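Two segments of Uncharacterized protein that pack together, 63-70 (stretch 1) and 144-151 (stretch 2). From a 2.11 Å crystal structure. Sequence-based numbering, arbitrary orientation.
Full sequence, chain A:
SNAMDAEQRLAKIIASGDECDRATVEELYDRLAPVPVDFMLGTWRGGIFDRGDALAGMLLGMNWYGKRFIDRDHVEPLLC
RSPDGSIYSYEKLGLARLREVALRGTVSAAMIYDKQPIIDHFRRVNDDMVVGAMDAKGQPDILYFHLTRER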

# COMPACT_ATOMS: atom_id res chain seq x y z
N ASN A 63 14.85 -0.58 4.31
CA ASN A 63 14.54 -1.98 4.09
C ASN A 63 13.08 -2.26 4.46
O ASN A 63 12.79 -3.29 5.08
N TRP A 64 12.17 -1.36 4.07
CA TRP A 64 10.74 -1.51 4.27
C TRP A 64 10.29 -2.86 3.75
O TRP A 64 10.60 -3.23 2.60
N TYR A 65 9.64 -3.62 4.61
CA TYR A 65 9.12 -4.95 4.28
C TYR A 65 7.64 -4.87 3.84
O TYR A 65 7.29 -5.37 2.78
N GLY A 66 6.81 -4.28 4.69
CA GLY A 66 5.38 -4.18 4.42
C GLY A 66 4.58 -3.57 5.55
O GLY A 66 4.96 -2.53 6.12
N LYS A 67 3.43 -4.20 5.85
CA LYS A 67 2.45 -3.68 6.85
C LYS A 67 1.74 -4.79 7.58
O LYS A 67 1.62 -5.90 7.04
N ARG A 68 1.29 -4.50 8.83
CA ARG A 68 0.49 -5.43 9.64
C ARG A 68 -0.80 -4.73 10.07
O ARG A 68 -0.73 -3.69 10.73
N PHE A 69 -1.96 -5.24 9.63
CA PHE A 69 -3.25 -4.68 10.03
C PHE A 69 -3.80 -5.56 11.20
O PHE A 69 -4.24 -6.68 10.93
N ILE A 70 -3.69 -5.11 12.47
CA ILE A 70 -4.15 -5.94 13.62
C ILE A 70 -5.67 -5.94 13.66
O ILE A 70 -6.29 -7.00 13.64
N TYR A 144 1.64 5.15 -6.17
CA TYR A 144 1.14 3.80 -6.02
C TYR A 144 2.15 2.83 -5.48
O TYR A 144 3.32 2.88 -5.84
N PHE A 145 1.67 1.88 -4.68
CA PHE A 145 2.49 0.79 -4.17
C PHE A 145 1.64 -0.50 -4.17
O PHE A 145 0.44 -0.44 -4.44
N HIS A 146 2.24 -1.66 -3.85
CA HIS A 146 1.42 -2.87 -3.85
C HIS A 146 1.65 -3.67 -2.58
O HIS A 146 2.64 -3.45 -1.91
N LEU A 147 0.67 -4.53 -2.21
CA LEU A 147 0.74 -5.42 -1.06
C LEU A 147 0.30 -6.80 -1.46
O LEU A 147 -0.71 -6.95 -2.15
N THR A 148 1.03 -7.81 -0.98
CA THR A 148 0.83 -9.26 -1.15
C THR A 148 0.64 -9.87 0.24
O THR A 148 1.48 -9.67 1.11
N ARG A 149 -0.49 -10.53 0.44
CA ARG A 149 -0.86 -11.12 1.72
C ARG A 149 0.04 -12.31 2.08
O ARG A 149 0.27 -13.18 1.25
N GLU A 150 0.57 -12.31 3.32
CA GLU A 150 1.36 -13.42 3.87
C GLU A 150 0.40 -14.57 4.16
O GLU A 150 -0.63 -14.34 4.79
N ARG A 151 0.72 -15.78 3.70
CA ARG A 151 -0.09 -16.99 3.89
C ARG A 151 0.77 -18.15 4.36
O ARG A 151 0.86 -18.41 5.56

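Strands 64-70 and 144-149 approach to 8.1 Å between their axes, with 64° between their N-to-C directions. At this separation the contact is made by side chains, and together the two stretches bury 285 Å² of surface.

The apolar contact centers on Leu147, which points toward stretch 1 in the m, t rotamer and has the largest covered area of any residue here. Its two methyls meet different aromatic rings: CD1 lies 4.1 Å from Phe69 CZ, at the edge of that ring, whereas CD2 of Leu147 is 4.5 Å from CZ2 of Trp64. Phe69 (chi1 m) and Trp64 (chi1 t) both direct their CA-to-CB bonds toward stretch 2. Phe145, with chi1 p, also points across, and its CD2 approaches the edge of the indole at 4.2 Å from Trp64 CH2. Gly66 offers no side chain to this layer.

Lys67 contributes through its aliphatic portion. Its m, t, t, m conformation extends the chain past the hydrophobic residues, so that CE packs 3.7 Å from Phe145 CE2 and CD lies 4.1 Å from Leu147 CD1. The methylenes thus share the apolar layer, while NZ is hydrogen-bonded elsewhere in the structure.

A single hydrogen bond links the stretches. The CA-to-CB bond of Tyr65 points sideways, but chi1 t carries the end of the side chain closer to stretch 2, where OH donates to Glu150 OE1 at 2.7 Å. Glu150 points toward stretch 1 with chi1 at -96°, between wells, and chi2 t; this polar contact lies beyond the end of strand 144-149, apart from the apolar cluster. Within stretch 1, Trp64 NE1 makes a weak hydrogen bond to Gly66 O (2.8 Å, N-H...O angle 129°), tying the indole to its own strand. His146 points away from the contact.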

# COMPACT_ATOMS: atom_id res chain seq x y z
CB ASN A 63 15.48 -2.93 4.85
CG ASN A 63 16.72 -3.29 4.11
OD1 ASN A 63 16.79 -4.31 3.41
ND2 ASN A 63 17.76 -2.50 4.31
CB TRP A 64 9.97 -0.40 3.54
CG TRP A 64 8.48 -0.57 3.63
CD1 TRP A 64 7.72 -0.59 4.77
CD2 TRP A 64 7.57 -0.68 2.55
NE1 TRP A 64 6.39 -0.73 4.45
CE2 TRP A 64 6.26 -0.72 3.10
CE3 TRP A 64 7.72 -0.71 1.14
CZ2 TRP A 64 5.11 -0.85 2.30
CZ3 TRP A 64 6.58 -0.78 0.35
CH2 TRP A 64 5.30 -0.87 0.92
CB TYR A 65 9.26 -5.91 5.47
CG TYR A 65 8.54 -7.22 5.22
CD1 TYR A 65 9.05 -8.14 4.30
CD2 TYR A 65 7.33 -7.51 5.84
CE1 TYR A 65 8.35 -9.31 3.99
CE2 TYR A 65 6.63 -8.68 5.55
CZ TYR A 65 7.15 -9.58 4.62
OH TYR A 65 6.50 -10.76 4.35
CB LYS A 67 1.38 -2.80 6.16
CG LYS A 67 1.91 -1.68 5.27
CD LYS A 67 0.78 -0.87 4.61
CE LYS A 67 1.31 0.25 3.77
NZ LYS A 67 1.93 1.30 4.61
CB ARG A 68 1.25 -5.97 10.87
CG ARG A 68 0.43 -7.11 11.59
CD ARG A 68 1.24 -8.06 12.48
NE ARG A 68 1.75 -7.39 13.68
CZ ARG A 68 1.38 -7.67 14.93
NH1 ARG A 68 1.89 -6.99 15.95
NH2 ARG A 68 0.46 -8.61 15.17
CB PHE A 69 -4.21 -4.61 8.82
CG PHE A 69 -3.63 -3.89 7.62
CD1 PHE A 69 -3.92 -2.54 7.39
CD2 PHE A 69 -2.80 -4.56 6.71
CE1 PHE A 69 -3.35 -1.86 6.30
CE2 PHE A 69 -2.24 -3.88 5.62
CZ PHE A 69 -2.51 -2.54 5.43
CB ILE A 70 -3.58 -5.58 15.05
CG1 ILE A 70 -2.13 -4.97 15.13
CG2 ILE A 70 -3.85 -6.66 16.09
CD1 ILE A 70 -1.07 -5.65 14.55
CB TYR A 144 0.60 3.30 -7.38
CG TYR A 144 -0.54 4.16 -7.88
CD1 TYR A 144 -1.85 3.95 -7.46
CD2 TYR A 144 -0.30 5.23 -8.74
CE1 TYR A 144 -2.89 4.77 -7.89
CE2 TYR A 144 -1.32 6.09 -9.13
CZ TYR A 144 -2.62 5.85 -8.71
OH TYR A 144 -3.62 6.71 -9.09
CB PHE A 145 3.08 1.14 -2.78
CG PHE A 145 2.04 1.26 -1.68
CD1 PHE A 145 1.43 2.49 -1.42
CD2 PHE A 145 1.68 0.15 -0.91
CE1 PHE A 145 0.46 2.61 -0.41
CE2 PHE A 145 0.70 0.25 0.08
CZ PHE A 145 0.10 1.49 0.33
CB HIS A 146 1.64 -3.72 -5.12
CG HIS A 146 3.07 -3.98 -5.49
ND1 HIS A 146 3.83 -4.95 -4.85
CD2 HIS A 146 3.84 -3.40 -6.44
CE1 HIS A 146 5.01 -4.93 -5.43
NE2 HIS A 146 5.06 -4.02 -6.40
CB LEU A 147 -0.10 -4.92 0.14
CG LEU A 147 0.20 -3.53 0.73
CD1 LEU A 147 -0.94 -3.09 1.68
CD2 LEU A 147 1.61 -3.45 1.39
CB THR A 148 2.00 -9.89 -1.91
OG1 THR A 148 2.12 -9.18 -3.14
CG2 THR A 148 1.77 -11.40 -2.20
CB ARG A 149 -2.35 -11.56 1.67
CG ARG A 149 -2.94 -11.93 3.03
CD ARG A 149 -4.27 -12.68 2.93
NE ARG A 149 -5.31 -11.95 2.18
CZ ARG A 149 -6.14 -11.05 2.70
NH1 ARG A 149 -6.05 -10.71 3.98
NH2 ARG A 149 -7.07 -10.48 1.94
CB GLU A 150 2.05 -13.00 5.18
CG GLU A 150 3.49 -12.53 5.08
CD GLU A 150 4.19 -12.43 6.43
OE1 GLU A 150 5.30 -11.83 6.48
OE2 GLU A 150 3.64 -12.91 7.45
CB ARG A 151 -0.83 -17.36 2.59
CG ARG A 151 -2.04 -16.49 2.30
CD ARG A 151 -2.68 -16.83 0.97
NE ARG A 151 -3.96 -17.54 1.12
CZ ARG A 151 -4.57 -18.22 0.15
NH1 ARG A 151 -4.03 -18.29 -1.06
NH2 ARG A 151 -5.72 -18.84 0.39